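Local structure of alpha-1,4-endofucoidanase (Mariniflexile fucanivorans, 6DLH) at residues G376-N388 and L395-L407. The protein hydrolyses fucoidan as an endo-acting, retaining glycoside hydrolase of family 107, and this chain carries its catalytic domain followed by Ig-like domains. Sequence-based numbering, arbitrary orientation.
Sequences GGITWGTPLVRTN and LTLQPYALNQFEL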
ATOM      1  N   GLY A 376     -18.018   1.581  20.486  1.00 26.90           N
ATOM      2  CA  GLY A 376     -16.745   0.974  20.142  1.00 26.30           C
ATOM      3  C   GLY A 376     -16.101   1.677  18.951  1.00 25.26           C
ATOM      4  O   GLY A 376     -16.215   2.892  18.802  1.00 24.38           O
ATOM      5  N   GLY A 377     -15.432   0.888  18.107  1.00 24.30           N
ATOM      6  CA  GLY A 377     -14.706   1.422  16.966  1.00 24.93           C
ATOM      7  C   GLY A 377     -15.110   0.719  15.680  1.00 23.97           C
ATOM      8  O   GLY A 377     -15.590  -0.416  15.721  1.00 25.02           O
ATOM      9  N   ILE A 378     -14.932   1.419  14.554  1.00 24.11           N
ATOM     10  CA  ILE A 378     -15.286   0.887  13.248  1.00 22.77           C
ATOM     11  C   ILE A 378     -14.175   1.208  12.252  1.00 23.08           C
ATOM     12  O   ILE A 378     -13.839   2.376  12.043  1.00 22.29           O
ATOM     13  CB  ILE A 378     -16.645   1.431  12.760  1.00 22.17           C
ATOM     14  CG1 ILE A 378     -17.789   1.051  13.710  1.00 20.84           C
ATOM     15  CG2 ILE A 378     -16.910   0.939  11.339  1.00 21.15           C
ATOM     16  CD1 ILE A 378     -19.115   1.700  13.369  1.00 21.15           C
ATOM     17  N   THR A 379     -13.608   0.150  11.653  1.00 22.28           N
ATOM     18  CA  THR A 379     -12.830   0.292  10.437  1.00 22.24           C
ATOM     19  C   THR A 379     -13.777   0.139   9.255  1.00 22.10           C
ATOM     20  O   THR A 379     -14.166  -0.974   8.926  1.00 23.21           O
ATOM     21  CB  THR A 379     -11.754  -0.795  10.305  1.00 22.36           C
ATOM     22  OG1 THR A 379     -10.987  -0.842  11.506  1.00 22.39           O
ATOM     23  CG2 THR A 379     -10.830  -0.550   9.133  1.00 21.47           C
ATOM     24  N   TRP A 380     -14.164   1.252   8.625  1.00 21.96           N
ATOM     25  CA  TRP A 380     -14.955   1.117   7.416  1.00 21.42           C
ATOM     26  C   TRP A 380     -14.064   0.585   6.305  1.00 21.67           C
ATOM     27  O   TRP A 380     -12.959   1.085   6.098  1.00 21.81           O
ATOM     28  CB  TRP A 380     -15.622   2.440   7.018  1.00 20.66           C
ATOM     29  CG  TRP A 380     -16.926   2.642   7.723  1.00 20.31           C
ATOM     30  CD1 TRP A 380     -17.176   3.466   8.784  1.00 20.29           C
ATOM     31  CD2 TRP A 380     -18.155   1.949   7.446  1.00 19.07           C
ATOM     32  NE1 TRP A 380     -18.488   3.364   9.161  1.00 20.57           N
ATOM     33  CE2 TRP A 380     -19.109   2.433   8.364  1.00 19.77           C
ATOM     34  CE3 TRP A 380     -18.541   0.993   6.500  1.00 19.18           C
ATOM     35  CZ2 TRP A 380     -20.431   1.994   8.349  1.00 19.47           C
ATOM     36  CZ3 TRP A 380     -19.846   0.556   6.486  1.00 19.20           C
ATOM     37  CH2 TRP A 380     -20.770   1.047   7.408  1.00 19.89           C
ATOM     38  N   GLY A 381     -14.561  -0.443   5.613  1.00 22.37           N
ATOM     39  CA  GLY A 381     -14.003  -0.817   4.329  1.00 20.58           C
ATOM     40  C   GLY A 381     -14.413   0.224   3.296  1.00 21.32           C
ATOM     41  O   GLY A 381     -15.472   0.092   2.682  1.00 23.44           O
ATOM     42  N   THR A 382     -13.565   1.250   3.134  1.00 20.99           N
ATOM     43  CA  THR A 382     -13.807   2.393   2.269  1.00 21.72           C
ATOM     44  C   THR A 382     -13.277   2.092   0.873  1.00 22.22           C
ATOM     45  O   THR A 382     -12.100   1.785   0.720  1.00 23.52           O
ATOM     46  CB  THR A 382     -13.118   3.650   2.826  1.00 22.18           C
ATOM     47  OG1 THR A 382     -11.729   3.360   3.037  1.00 22.37           O
ATOM     48  CG2 THR A 382     -13.738   4.145   4.115  1.00 20.67           C
ATOM     49  N   PRO A 383     -14.109   2.190  -0.191  1.00 22.66           N
ATOM     50  CA  PRO A 383     -13.676   1.827  -1.544  1.00 22.93           C
ATOM     51  C   PRO A 383     -12.871   2.898  -2.288  1.00 24.41           C
ATOM     52  O   PRO A 383     -13.249   4.072  -2.335  1.00 22.98           O
ATOM     53  CB  PRO A 383     -15.012   1.619  -2.275  1.00 22.94           C
ATOM     54  CG  PRO A 383     -15.969   2.583  -1.593  1.00 22.10           C
ATOM     55  CD  PRO A 383     -15.513   2.629  -0.146  1.00 21.66           C
ATOM     56  N   LEU A 384     -11.761   2.467  -2.897  1.00 25.08           N
ATOM     57  CA  LEU A 384     -11.008   3.298  -3.817  1.00 25.71           C
ATOM     58  C   LEU A 384     -11.533   3.041  -5.227  1.00 26.61           C
ATOM     59  O   LEU A 384     -12.204   2.036  -5.463  1.00 27.53           O
ATOM     60  CB  LEU A 384      -9.525   2.939  -3.700  1.00 26.31           C
ATOM     61  CG  LEU A 384      -8.941   3.015  -2.293  1.00 27.46           C
ATOM     62  CD1 LEU A 384      -7.503   2.514  -2.282  1.00 26.01           C
ATOM     63  CD2 LEU A 384      -9.036   4.433  -1.729  1.00 26.35           C
ATOM     64  N   VAL A 385     -11.211   3.939  -6.162  1.00 26.37           N
ATOM     65  CA  VAL A 385     -11.766   3.878  -7.509  1.00 27.81           C
ATOM     66  C   VAL A 385     -11.246   2.656  -8.280  1.00 29.10           C
ATOM     67  O   VAL A 385     -12.031   1.960  -8.918  1.00 29.20           O
ATOM     68  CB  VAL A 385     -11.536   5.202  -8.267  1.00 28.24           C
ATOM     69  CG1 VAL A 385     -11.722   5.061  -9.777  1.00 25.85           C
ATOM     70  CG2 VAL A 385     -12.416   6.314  -7.711  1.00 27.49           C
ATOM     71  N   ARG A 386      -9.928   2.410  -8.249  1.00 30.01           N
ATOM     72  CA  ARG A 386      -9.338   1.289  -8.965  1.00 31.95           C
ATOM     73  C   ARG A 386      -8.080   0.832  -8.231  1.00 31.81           C
ATOM     74  O   ARG A 386      -7.077   1.546  -8.169  1.00 31.36           O
ATOM     75  CB  ARG A 386      -9.056   1.679 -10.421  1.00 36.25           C
ATOM     76  CG  ARG A 386      -8.845   0.502 -11.365  1.00 39.76           C
ATOM     77  CD  ARG A 386      -8.377   0.902 -12.755  1.00 41.64           C
ATOM     78  NE  ARG A 386      -9.297   1.794 -13.439  1.00 45.81           N
ATOM     79  CZ  ARG A 386      -9.027   3.045 -13.790  1.00 46.00           C
ATOM     80  NH1 ARG A 386      -7.783   3.496 -13.777  1.00 44.43           N
ATOM     81  NH2 ARG A 386     -10.011   3.850 -14.145  1.00 47.85           N
ATOM     82  N   THR A 387      -8.133  -0.380  -7.680  1.00 30.80           N
ATOM     83  CA  THR A 387      -7.123  -0.803  -6.725  1.00 31.08           C
ATOM     84  C   THR A 387      -6.007  -1.613  -7.389  1.00 31.37           C
ATOM     85  O   THR A 387      -4.926  -1.734  -6.819  1.00 32.12           O
ATOM     86  CB  THR A 387      -7.764  -1.575  -5.566  1.00 30.36           C
ATOM     87  OG1 THR A 387      -8.510  -2.644  -6.150  1.00 29.15           O
ATOM     88  CG2 THR A 387      -8.650  -0.702  -4.703  1.00 27.62           C
ATOM     89  N   ASN A 388      -6.276  -2.178  -8.573  1.00 33.89           N
ATOM     90  CA  ASN A 388      -5.328  -3.038  -9.275  1.00 34.76           C
ATOM     91  C   ASN A 388      -4.146  -2.216  -9.790  1.00 34.84           C
ATOM     92  O   ASN A 388      -4.309  -1.416 -10.704  1.00 34.22           O
ATOM     93  CB  ASN A 388      -6.020  -3.770 -10.428  1.00 36.04           C
ATOM     94  CG  ASN A 388      -5.123  -4.703 -11.219  1.00 37.01           C
ATOM     95  OD1 ASN A 388      -3.908  -4.747 -11.021  1.00 36.45           O
ATOM     96  ND2 ASN A 388      -5.723  -5.460 -12.123  1.00 34.33           N
ATOM     97  N   LEU A 395      -5.966   5.478  -6.515  1.00 27.75           N
ATOM     98  CA  LEU A 395      -5.950   5.070  -5.123  1.00 26.26           C
ATOM     99  C   LEU A 395      -6.525   6.181  -4.250  1.00 24.89           C
ATOM    100  O   LEU A 395      -5.970   6.521  -3.211  1.00 23.82           O
ATOM    101  CB  LEU A 395      -4.519   4.682  -4.730  1.00 26.28           C
ATOM    102  CG  LEU A 395      -3.898   3.537  -5.536  1.00 26.24           C
ATOM    103  CD1 LEU A 395      -2.476   3.281  -5.072  1.00 26.41           C
ATOM    104  CD2 LEU A 395      -4.720   2.262  -5.396  1.00 26.09           C
ATOM    105  N   THR A 396      -7.656   6.736  -4.698  1.00 25.59           N
ATOM    106  CA  THR A 396      -8.434   7.691  -3.925  1.00 25.03           C
ATOM    107  C   THR A 396      -9.865   7.160  -3.833  1.00 25.70           C
ATOM    108  O   THR A 396     -10.209   6.234  -4.562  1.00 24.70           O
ATOM    109  CB  THR A 396      -8.341   9.094  -4.540  1.00 24.71           C
ATOM    110  OG1 THR A 396      -8.760   8.993  -5.904  1.00 24.55           O
ATOM    111  CG2 THR A 396      -6.949   9.688  -4.460  1.00 21.83           C
ATOM    112  N   LEU A 397     -10.681   7.756  -2.944  1.00 25.00           N
ATOM    113  CA  LEU A 397     -12.022   7.277  -2.644  1.00 24.69           C
ATOM    114  C   LEU A 397     -12.927   7.455  -3.859  1.00 25.18           C
ATOM    115  O   LEU A 397     -12.832   8.447  -4.581  1.00 23.51           O
ATOM    116  CB  LEU A 397     -12.619   8.060  -1.469  1.00 24.11           C
ATOM    117  CG  LEU A 397     -11.985   7.862  -0.091  1.00 25.13           C
ATOM    118  CD1 LEU A 397     -12.631   8.804   0.916  1.00 24.55           C
ATOM    119  CD2 LEU A 397     -12.112   6.421   0.384  1.00 23.63           C
ATOM    120  N   GLN A 398     -13.817   6.476  -4.050  1.00 25.55           N
ATOM    121  CA  GLN A 398     -15.049   6.687  -4.794  1.00 26.08           C
ATOM    122  C   GLN A 398     -15.728   7.953  -4.275  1.00 25.46           C
ATOM    123  O   GLN A 398     -15.845   8.158  -3.063  1.00 25.06           O
ATOM    124  CB  GLN A 398     -15.994   5.498  -4.603  1.00 25.66           C
ATOM    125  CG  GLN A 398     -15.592   4.266  -5.401  1.00 28.82           C
ATOM    126  CD  GLN A 398     -15.893   4.403  -6.875  1.00 30.40           C
ATOM    127  OE1 GLN A 398     -16.406   5.424  -7.338  1.00 31.79           O
ATOM    128  NE2 GLN A 398     -15.589   3.358  -7.627  1.00 28.67           N
ATOM    129  N   PRO A 399     -16.188   8.848  -5.177  1.00 25.14           N
ATOM    130  CA  PRO A 399     -16.861  10.076  -4.763  1.00 23.94           C
ATOM    131  C   PRO A 399     -17.954   9.834  -3.724  1.00 23.07           C
ATOM    132  O   PRO A 399     -18.089  10.630  -2.802  1.00 23.28           O
ATOM    133  CB  PRO A 399     -17.429  10.604  -6.091  1.00 24.74           C
ATOM    134  CG  PRO A 399     -16.420  10.134  -7.118  1.00 24.37           C
ATOM    135  CD  PRO A 399     -16.053   8.742  -6.644  1.00 25.10           C
ATOM    136  N   TYR A 400     -18.709   8.731  -3.848  1.00 21.81           N
ATOM    137  CA  TYR A 400     -19.800   8.489  -2.906  1.00 22.69           C
ATOM    138  C   TYR A 400     -19.274   8.219  -1.497  1.00 22.71           C
ATOM    139  O   TYR A 400     -19.907   8.604  -0.512  1.00 23.59           O
ATOM    140  CB  TYR A 400     -20.776   7.401  -3.369  1.00 22.53           C
ATOM    141  CG  TYR A 400     -20.279   5.990  -3.224  1.00 23.16           C
ATOM    142  CD1 TYR A 400     -20.267   5.347  -1.991  1.00 23.73           C
ATOM    143  CD2 TYR A 400     -19.805   5.298  -4.328  1.00 23.63           C
ATOM    144  CE1 TYR A 400     -19.776   4.056  -1.856  1.00 23.39           C
ATOM    145  CE2 TYR A 400     -19.335   4.000  -4.211  1.00 23.29           C
ATOM    146  CZ  TYR A 400     -19.333   3.376  -2.977  1.00 23.21           C
ATOM    147  OH  TYR A 400     -18.875   2.099  -2.891  1.00 24.06           O
ATOM    148  N   ALA A 401     -18.126   7.546  -1.406  1.00 22.15           N
ATOM    149  CA  ALA A 401     -17.581   7.189  -0.104  1.00 21.93           C
ATOM    150  C   ALA A 401     -17.156   8.456   0.632  1.00 21.83           C
ATOM    151  O   ALA A 401     -17.435   8.589   1.820  1.00 23.08           O
ATOM    152  CB  ALA A 401     -16.445   6.202  -0.253  1.00 21.00           C
ATOM    153  N   LEU A 402     -16.516   9.391  -0.094  1.00 22.17           N
ATOM    154  CA  LEU A 402     -16.163  10.700   0.439  1.00 21.45           C
ATOM    155  C   LEU A 402     -17.429  11.416   0.907  1.00 22.15           C
ATOM    156  O   LEU A 402     -17.475  11.925   2.028  1.00 21.62           O
ATOM    157  CB  LEU A 402     -15.400  11.515  -0.617  1.00 21.55           C
ATOM    158  CG  LEU A 402     -14.953  12.919  -0.183  1.00 21.58           C
ATOM    159  CD1 LEU A 402     -13.992  12.858   0.994  1.00 21.81           C
ATOM    160  CD2 LEU A 402     -14.299  13.677  -1.323  1.00 21.15           C
ATOM    161  N   ASN A 403     -18.464  11.418   0.052  1.00 21.74           N
ATOM    162  CA  ASN A 403     -19.757  12.007   0.375  1.00 21.57           C
ATOM    163  C   ASN A 403     -20.241  11.507   1.738  1.00 22.63           C
ATOM    164  O   ASN A 403     -20.517  12.302   2.637  1.00 23.83           O
ATOM    165  CB  ASN A 403     -20.768  11.720  -0.739  1.00 22.03           C
ATOM    166  CG  ASN A 403     -22.185  12.120  -0.388  1.00 22.07           C
ATOM    167  OD1 ASN A 403     -22.494  13.304  -0.308  1.00 21.48           O
ATOM    168  ND2 ASN A 403     -23.059  11.139  -0.204  1.00 20.81           N
ATOM    169  N   GLN A 404     -20.302  10.177   1.902  1.00 21.44           N
ATOM    170  CA  GLN A 404     -20.856   9.579   3.108  1.00 21.42           C
ATOM    171  C   GLN A 404     -20.005   9.915   4.334  1.00 21.75           C
ATOM    172  O   GLN A 404     -20.540  10.240   5.396  1.00 22.17           O
ATOM    173  CB  GLN A 404     -21.061   8.073   2.915  1.00 21.32           C
ATOM    174  CG  GLN A 404     -22.019   7.722   1.778  1.00 21.11           C
ATOM    175  CD  GLN A 404     -22.547   6.309   1.869  1.00 22.03           C
ATOM    176  OE1 GLN A 404     -21.801   5.356   2.121  1.00 21.91           O
ATOM    177  NE2 GLN A 404     -23.846   6.156   1.647  1.00 20.71           N
ATOM    178  N   PHE A 405     -18.677   9.842   4.171  1.00 22.45           N
ATOM    179  CA  PHE A 405     -17.716  10.159   5.217  1.00 22.68           C
ATOM    180  C   PHE A 405     -17.795  11.628   5.628  1.00 23.09           C
ATOM    181  O   PHE A 405     -17.671  11.948   6.808  1.00 23.17           O
ATOM    182  CB  PHE A 405     -16.307   9.698   4.814  1.00 22.96           C
ATOM    183  CG  PHE A 405     -15.821   8.523   5.622  1.00 22.08           C
ATOM    184  CD1 PHE A 405     -16.192   7.231   5.295  1.00 22.44           C
ATOM    185  CD2 PHE A 405     -15.039   8.713   6.752  1.00 22.60           C
ATOM    186  CE1 PHE A 405     -15.779   6.153   6.069  1.00 22.07           C
ATOM    187  CE2 PHE A 405     -14.626   7.637   7.526  1.00 22.98           C
ATOM    188  CZ  PHE A 405     -14.991   6.353   7.179  1.00 21.62           C
ATOM    189  N   GLU A 406     -18.033  12.520   4.658  1.00 24.50           N
ATOM    190  CA  GLU A 406     -18.169  13.941   4.944  1.00 23.91           C
ATOM    191  C   GLU A 406     -19.441  14.212   5.749  1.00 24.34           C
ATOM    192  O   GLU A 406     -19.405  14.957   6.725  1.00 24.16           O
ATOM    193  CB  GLU A 406     -18.105  14.769   3.660  1.00 25.21           C
ATOM    194  CG  GLU A 406     -16.703  14.910   3.089  1.00 27.22           C
ATOM    195  CD  GLU A 406     -15.740  15.825   3.827  1.00 29.15           C
ATOM    196  OE1 GLU A 406     -16.109  16.342   4.904  1.00 31.13           O
ATOM    197  OE2 GLU A 406     -14.619  16.025   3.318  1.00 30.16           O
ATOM    198  N   LEU A 407     -20.571  13.613   5.336  1.00 24.01           N
ATOM    199  CA  LEU A 407     -21.811  13.766   6.086  1.00 22.95           C
ATOM    200  C   LEU A 407     -21.611  13.256   7.514  1.00 22.78           C
ATOM    201  O   LEU A 407     -21.988  13.924   8.469  1.00 24.87           O
ATOM    202  CB  LEU A 407     -22.951  13.028   5.370  1.00 21.85           C
ATOM    203  CG  LEU A 407     -23.367  13.624   4.021  1.00 22.73           C
ATOM    204  CD1 LEU A 407     -24.327  12.707   3.277  1.00 19.76           C
ATOM    205  CD2 LEU A 407     -23.967  15.018   4.188  1.00 21.11           C
TER
HETATM  206  O   HOH W   1     -14.250   0.947  -7.003  1.00 25.08           O
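A water ties the bent side chain of Gln398 to the backbone of Leu384: it accepts from Gln398 NE2 at 2.8 Å and donates to Leu384 O. Gln398 is the N-cap residue of helix 399-415. Its backbone N donates to Pro383 O at 3.0 Å, with the donor tilted 25° from the carbonyl plane. Because chi2 is folded at -75°, the amide turns back over the loop and lies alongside Val385 CG2. Cut back to alanine, Gln398 would keep no amide, which would probably leave the water without its NE2 partner and uncover Val385 CG2. Two residues on from Pro383, Val385 N donates to Thr396 O at 3.0 Å, almost in line with that carbonyl. Leu384 and Leu397 sit between these two bonds as an antiparallel non-hydrogen-bonded pair, and Val385 and Arg386 form a classic beta bulge against the residue just before Leu395. Strand 377-379, the last in sequence of the parallel sheet, lies between strands 46-49 and 341-342; from it the chain turns back into helix 399-415. This strand-to-helix order is consistent with the (β/α)8-like barrel of the related GH29 fucosidases. The helix packs on the loop through Ala401, whose CB meets Pro383 CD at 3.7 Å. Tyr400 lays its hydroxyl end against Pro383 CG, while its OH bonds to Gly354 O. Thr382 CG2 points at Phe405 CE1, 3.5 Å away, and Thr382 OG1 is held by Leu49 N. The Phe405 ring takes Trp380 CB at its edge, and the five-membered ring of Trp380 sits obliquely to it, planes at 85°.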